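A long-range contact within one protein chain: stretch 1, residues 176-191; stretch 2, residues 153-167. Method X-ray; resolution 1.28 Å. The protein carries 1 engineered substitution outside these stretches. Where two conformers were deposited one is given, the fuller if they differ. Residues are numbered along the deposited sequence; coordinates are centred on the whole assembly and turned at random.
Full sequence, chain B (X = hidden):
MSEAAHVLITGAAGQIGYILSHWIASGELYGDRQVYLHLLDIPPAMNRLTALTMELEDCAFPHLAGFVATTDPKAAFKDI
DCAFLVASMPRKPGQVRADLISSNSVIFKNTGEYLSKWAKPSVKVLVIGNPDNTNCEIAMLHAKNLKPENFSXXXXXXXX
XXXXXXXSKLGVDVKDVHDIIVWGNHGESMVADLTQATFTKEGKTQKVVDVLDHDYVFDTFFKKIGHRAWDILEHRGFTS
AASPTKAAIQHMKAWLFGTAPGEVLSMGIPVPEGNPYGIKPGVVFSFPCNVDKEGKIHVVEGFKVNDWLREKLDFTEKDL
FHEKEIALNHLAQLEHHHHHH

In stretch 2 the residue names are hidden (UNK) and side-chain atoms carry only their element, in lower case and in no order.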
# COMPACT_ATOMS: atom_id res chain seq x y z
N ASP B 176 1.34 21.97 10.76
CA ASP B 176 1.31 23.17 11.57
C ASP B 176 0.62 22.99 12.91
O ASP B 176 0.40 23.97 13.60
CB ASP B 176 0.67 24.30 10.78
CG ASP B 176 1.60 24.80 9.69
OD1 ASP B 176 2.82 24.97 9.99
OD2 ASP B 176 1.13 24.98 8.55
N VAL B 177 0.29 21.75 13.26
CA VAL B 177 -0.27 21.41 14.57
C VAL B 177 0.80 20.58 15.25
O VAL B 177 1.50 19.84 14.58
CB VAL B 177 -1.58 20.64 14.44
CG1 VAL B 177 -2.16 20.28 15.80
CG2 VAL B 177 -2.58 21.43 13.62
N HIS B 178 0.92 20.71 16.56
CA HIS B 178 1.99 20.10 17.33
C HIS B 178 1.48 19.58 18.66
O HIS B 178 0.65 20.22 19.28
CB HIS B 178 3.08 21.14 17.59
CG HIS B 178 3.60 21.78 16.35
ND1 HIS B 178 4.58 21.21 15.57
CD2 HIS B 178 3.23 22.92 15.73
CE1 HIS B 178 4.81 21.99 14.52
NE2 HIS B 178 4.00 23.03 14.60
N ASP B 179 2.04 18.47 19.08
CA ASP B 179 1.90 17.96 20.45
C ASP B 179 0.50 17.54 20.83
O ASP B 179 0.12 17.64 22.00
CB ASP B 179 2.47 18.96 21.46
CG ASP B 179 3.94 19.18 21.28
OD1 ASP B 179 4.66 18.24 20.87
OD2 ASP B 179 4.38 20.31 21.52
N ILE B 180 -0.25 16.98 19.90
CA ILE B 180 -1.43 16.17 20.22
C ILE B 180 -0.97 14.80 20.72
O ILE B 180 -0.07 14.21 20.14
CB ILE B 180 -2.35 16.02 19.00
CG1 ILE B 180 -2.91 17.38 18.60
CG2 ILE B 180 -3.45 15.00 19.28
CD1 ILE B 180 -3.75 17.33 17.33
N ILE B 181 -1.58 14.29 21.79
CA ILE B 181 -1.14 13.03 22.36
C ILE B 181 -2.35 12.15 22.63
O ILE B 181 -3.39 12.64 23.09
CB ILE B 181 -0.43 13.26 23.71
CG1 ILE B 181 0.69 14.29 23.57
CG2 ILE B 181 0.06 11.93 24.30
CD1 ILE B 181 1.16 14.80 24.91
N VAL B 182 -2.19 10.85 22.39
CA VAL B 182 -3.20 9.87 22.78
C VAL B 182 -2.59 9.06 23.93
O VAL B 182 -1.53 8.47 23.77
CB VAL B 182 -3.56 8.96 21.59
CG1 VAL B 182 -4.34 7.86 22.08
CG2 VAL B 182 -4.28 9.78 20.55
N TRP B 183 -3.22 9.13 25.11
CA TRP B 183 -2.66 8.47 26.28
C TRP B 183 -3.52 7.25 26.70
O TRP B 183 -4.74 7.27 26.54
CB TRP B 183 -2.66 9.40 27.51
CG TRP B 183 -2.02 10.74 27.44
CD1 TRP B 183 -2.53 11.87 26.89
CD2 TRP B 183 -0.80 11.12 28.09
NE1 TRP B 183 -1.71 12.94 27.14
CE2 TRP B 183 -0.64 12.51 27.88
CE3 TRP B 183 0.17 10.43 28.82
CZ2 TRP B 183 0.44 13.21 28.40
CZ3 TRP B 183 1.22 11.14 29.38
CH2 TRP B 183 1.35 12.51 29.15
N GLY B 184 -2.87 6.28 27.31
CA GLY B 184 -3.59 5.26 28.05
C GLY B 184 -3.97 4.08 27.21
O GLY B 184 -3.18 3.55 26.41
N ASN B 185 -5.20 3.64 27.41
CA ASN B 185 -5.78 2.47 26.74
C ASN B 185 -6.43 2.87 25.43
O ASN B 185 -6.78 3.97 25.22
CB ASN B 185 -6.84 1.84 27.65
CG ASN B 185 -7.15 0.40 27.31
OD1 ASN B 185 -6.51 -0.19 26.40
ND2 ASN B 185 -8.15 -0.18 28.00
N HIS B 186 -6.71 1.89 24.60
CA HIS B 186 -7.86 1.98 23.60
C HIS B 186 -9.18 1.81 24.26
O HIS B 186 -9.25 1.57 25.47
CB HIS B 186 -7.69 0.97 22.53
CG HIS B 186 -6.77 1.50 21.47
ND1 HIS B 186 -5.54 0.95 21.21
CD2 HIS B 186 -6.87 2.58 20.66
CE1 HIS B 186 -4.97 1.60 20.21
NE2 HIS B 186 -5.71 2.66 19.94
N GLY B 187 -10.24 1.91 23.51
CA GLY B 187 -11.57 1.79 24.03
C GLY B 187 -12.01 3.09 24.57
O GLY B 187 -11.38 4.16 24.33
N GLU B 188 -13.07 2.98 25.35
CA GLU B 188 -13.76 4.08 25.91
C GLU B 188 -12.87 4.96 26.74
O GLU B 188 -13.16 6.13 26.82
CB GLU B 188 -14.96 3.58 26.74
CG GLU B 188 -16.07 2.93 25.90
CD GLU B 188 -17.27 2.50 26.72
OE1 GLU B 188 -17.26 2.69 27.96
OE2 GLU B 188 -18.22 1.96 26.12
N SER B 189 -11.82 4.44 27.38
CA SER B 189 -11.05 5.25 28.28
C SER B 189 -9.89 6.01 27.66
O SER B 189 -9.19 6.73 28.33
CB SER B 189 -10.53 4.43 29.48
OG SER B 189 -9.46 3.62 29.11
N MET B 190 -9.63 5.82 26.36
CA MET B 190 -8.51 6.48 25.70
C MET B 190 -8.60 7.98 25.91
O MET B 190 -9.68 8.58 25.87
CB MET B 190 -8.59 6.23 24.23
CG MET B 190 -7.38 6.56 23.43
SD MET B 190 -7.54 6.17 21.67
CE MET B 190 -8.87 7.25 21.17
N VAL B 191 -7.44 8.60 26.12
CA VAL B 191 -7.38 10.03 26.37
C VAL B 191 -6.82 10.74 25.12
O VAL B 191 -5.61 10.64 24.84
CB VAL B 191 -6.49 10.35 27.59
CG1 VAL B 191 -6.64 11.83 27.88
CG2 VAL B 191 -6.88 9.51 28.79
N UNK B 153 2.57 -1.33 21.67
CA UNK B 153 1.27 -1.41 21.05
C UNK B 153 0.96 -0.14 20.28
O UNK B 153 1.55 0.91 20.50
o UNK B 153 -0.05 -0.68 23.00
c UNK B 153 0.17 -1.72 22.06
N UNK B 154 0.10 -0.27 19.27
CA UNK B 154 -0.14 0.78 18.30
C UNK B 154 -1.23 1.77 18.72
O UNK B 154 -2.40 1.41 18.68
c UNK B 154 -0.53 0.14 16.95
c UNK B 154 0.68 1.76 15.48
c UNK B 154 -0.64 1.11 15.80
c UNK B 154 -1.18 0.45 14.57
N UNK B 155 -0.85 3.00 18.96
CA UNK B 155 -1.80 4.09 19.20
C UNK B 155 -1.68 5.19 18.12
O UNK B 155 -2.48 6.12 18.13
c UNK B 155 -1.67 4.63 20.63
o UNK B 155 -0.37 5.00 20.85
N UNK B 156 -0.81 4.99 17.12
CA UNK B 156 -0.65 6.06 16.12
C UNK B 156 -1.83 6.26 15.16
O UNK B 156 -1.95 7.34 14.60
s UNK B 156 1.78 8.24 16.24
c UNK B 156 1.85 6.47 15.96
c UNK B 156 1.53 8.79 14.56
c UNK B 156 0.63 5.87 15.29
N UNK B 157 -2.68 5.26 14.96
CA UNK B 157 -3.86 5.49 14.16
C UNK B 157 -4.72 6.57 14.80
O UNK B 157 -5.23 7.47 14.11
c UNK B 157 -5.78 4.98 11.79
c UNK B 157 -4.67 4.23 13.94
c UNK B 157 -6.64 2.99 13.07
c UNK B 157 -5.98 4.32 13.17
N UNK B 158 -4.93 6.46 16.11
CA UNK B 158 -5.73 7.45 16.79
C UNK B 158 -5.08 8.82 16.81
O UNK B 158 -5.75 9.85 16.65
o UNK B 158 -7.69 5.45 18.31
c UNK B 158 -5.99 6.98 18.21
c UNK B 158 -6.46 5.57 18.23
o UNK B 158 -5.61 4.60 18.18
N UNK B 159 -3.75 8.85 16.96
CA UNK B 159 -3.05 10.11 16.88
C UNK B 159 -3.24 10.76 15.51
O UNK B 159 -3.52 11.95 15.41
o UNK B 159 0.85 10.85 18.67
c UNK B 159 0.60 11.25 17.53
n UNK B 159 1.52 11.77 16.75
c UNK B 159 -0.83 11.27 17.06
c UNK B 159 -1.56 9.96 17.20
N UNK B 160 -3.06 9.99 14.44
CA UNK B 160 -3.21 10.50 13.09
C UNK B 160 -4.62 11.01 12.86
O UNK B 160 -4.80 12.09 12.25
n UNK B 160 -0.85 8.15 11.52
c UNK B 160 -1.28 9.29 12.01
c UNK B 160 -2.77 9.46 12.04
o UNK B 160 -0.52 10.19 12.36
N UNK B 161 -5.62 10.27 13.32
CA UNK B 161 -6.99 10.72 13.22
C UNK B 161 -7.16 12.07 13.90
O UNK B 161 -7.86 12.96 13.39
n UNK B 161 -9.65 4.90 14.63
c UNK B 161 -8.98 7.48 13.73
c UNK B 161 -7.98 9.74 13.84
c UNK B 161 -9.70 5.18 13.30
n UNK B 161 -10.02 4.29 12.41
c UNK B 161 -8.20 8.52 13.01
n UNK B 161 -9.34 6.37 12.88
N UNK B 162 -6.59 12.19 15.10
CA UNK B 162 -6.75 13.42 15.87
C UNK B 162 -6.08 14.60 15.21
O UNK B 162 -6.64 15.70 15.17
c UNK B 162 -6.20 13.21 17.27
N UNK B 163 -4.90 14.37 14.63
CA UNK B 163 -4.24 15.46 13.92
C UNK B 163 -5.05 15.97 12.73
O UNK B 163 -5.17 17.18 12.55
c UNK B 163 -1.29 14.52 15.38
c UNK B 163 0.36 16.04 16.16
c UNK B 163 -1.06 16.63 14.32
c UNK B 163 -2.83 15.04 13.43
c UNK B 163 -1.71 15.41 14.39
c UNK B 163 -0.05 16.95 15.20
o UNK B 163 1.37 16.38 17.02
c UNK B 163 -0.27 14.81 16.27
N UNK B 164 -5.57 15.06 11.94
CA UNK B 164 -6.32 15.54 10.79
C UNK B 164 -7.57 16.30 11.23
O UNK B 164 -7.90 17.36 10.69
c UNK B 164 -6.46 15.56 6.21
o UNK B 164 -8.12 16.40 4.78
c UNK B 164 -6.09 15.04 7.46
c UNK B 164 -7.78 15.93 6.00
c UNK B 164 -7.05 14.90 8.51
c UNK B 164 -8.76 15.79 7.02
c UNK B 164 -6.66 14.36 9.89
c UNK B 164 -8.35 15.29 8.25
N UNK B 165 -8.25 15.81 12.27
CA UNK B 165 -9.46 16.45 12.71
C UNK B 165 -9.16 17.86 13.20
O UNK B 165 -9.86 18.80 12.89
c UNK B 165 -10.12 15.60 13.79
o UNK B 165 -13.14 17.60 14.24
c UNK B 165 -11.18 16.25 14.60
c UNK B 165 -12.39 16.71 13.76
o UNK B 165 -12.60 16.20 12.64
N UNK B 166 -8.12 18.00 14.02
CA UNK B 166 -7.83 19.29 14.60
C UNK B 166 -7.32 20.25 13.55
O UNK B 166 -7.73 21.41 13.53
c UNK B 166 -6.82 19.16 15.77
c UNK B 166 -7.48 18.39 16.91
c UNK B 166 -6.34 20.54 16.20
N UNK B 167 -6.47 19.78 12.66
CA UNK B 167 -5.95 20.63 11.60
C UNK B 167 -7.11 21.12 10.74
O UNK B 167 -7.19 22.29 10.38
c UNK B 167 -4.93 19.85 10.75
O HOH W 1 2.30 14.65 18.72

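Position 153 carries one carbon and then one oxygen. This is Ser153; its OG comes no nearer to stretch 1 than 6.0 Å, at His186 ND1. At 154, four carbons fork at the second, the pattern of leucine; Leu154 makes its contact through the backbone, its O lying 3.0 Å from His186 CE1, near the plane of the imidazole. Position 155 again has one carbon and one oxygen, and its CB is 4.4 Å from Val182 CG1: Ser155.

The helix begins at 156, where two carbons, a sulfur and a terminal carbon, unbranched, define Met156, directed away from stretch 1. Four carbons forked at the second make 157 Leu157, also without contact. At 158 the second carbon bears two atoms, both oxygen, and one of them accepts from His186; this is Asp158. Its OD1 lies 2.6 Å from His186 NE2, with an N-H...O angle of 161°, while OD2 is 3.4 Å from Met190 SD.

Position 159 has three carbons, the last bearing one oxygen and one nitrogen, hence Gln159; its backbone N is 3.7 Å from Val182 CG2. At 160, one carbon fewer before the same amide gives Asn160, out of reach. At 161, three carbons, a nitrogen and a carbon with two further nitrogens spell Arg161, which makes no contact. A lone carbon at 162, 3.8 Å from Ile180 CG2, is the CB of Ala162.

Position 163 shows one carbon and a six-carbon ring bearing an oxygen, so Tyr163. Ile180 CD1 sits 4.0 Å from the ring centroid, 9° off the normal, a CH-pi contact over the face. Position 164 has the same ring and oxygen but points away: Tyr164. At 165, three carbons ending in two oxygens identify Glu165, whose end leads away. One carbon carrying two others at 166 is Val166; its CB is 3.9 Å from Ile180 CD1. The single carbon at 167, 4.0 Å from Val177 CG2, belongs to Ala167.

The contact buries 649 Å² and combines an apolar seam with polar anchors. Val177, Ile180 and Val182 direct their CA-to-CB bonds toward the helix, and Ile180 packs against Ala162, Tyr163 and Val166. Tyr163 OH accepts a weak hydrogen bond from Ile180 N (3.4 Å, 147°) and donates to a water 2.6 Å away, which donates to Ile180 O at 2.8 Å. Near the helix start, the short, nearly straight bond from His186 NE2 to Asp158 OD1 ties the loop to the helix.

Stretch 2 153-167: SLSMLDQNRAYYEVA
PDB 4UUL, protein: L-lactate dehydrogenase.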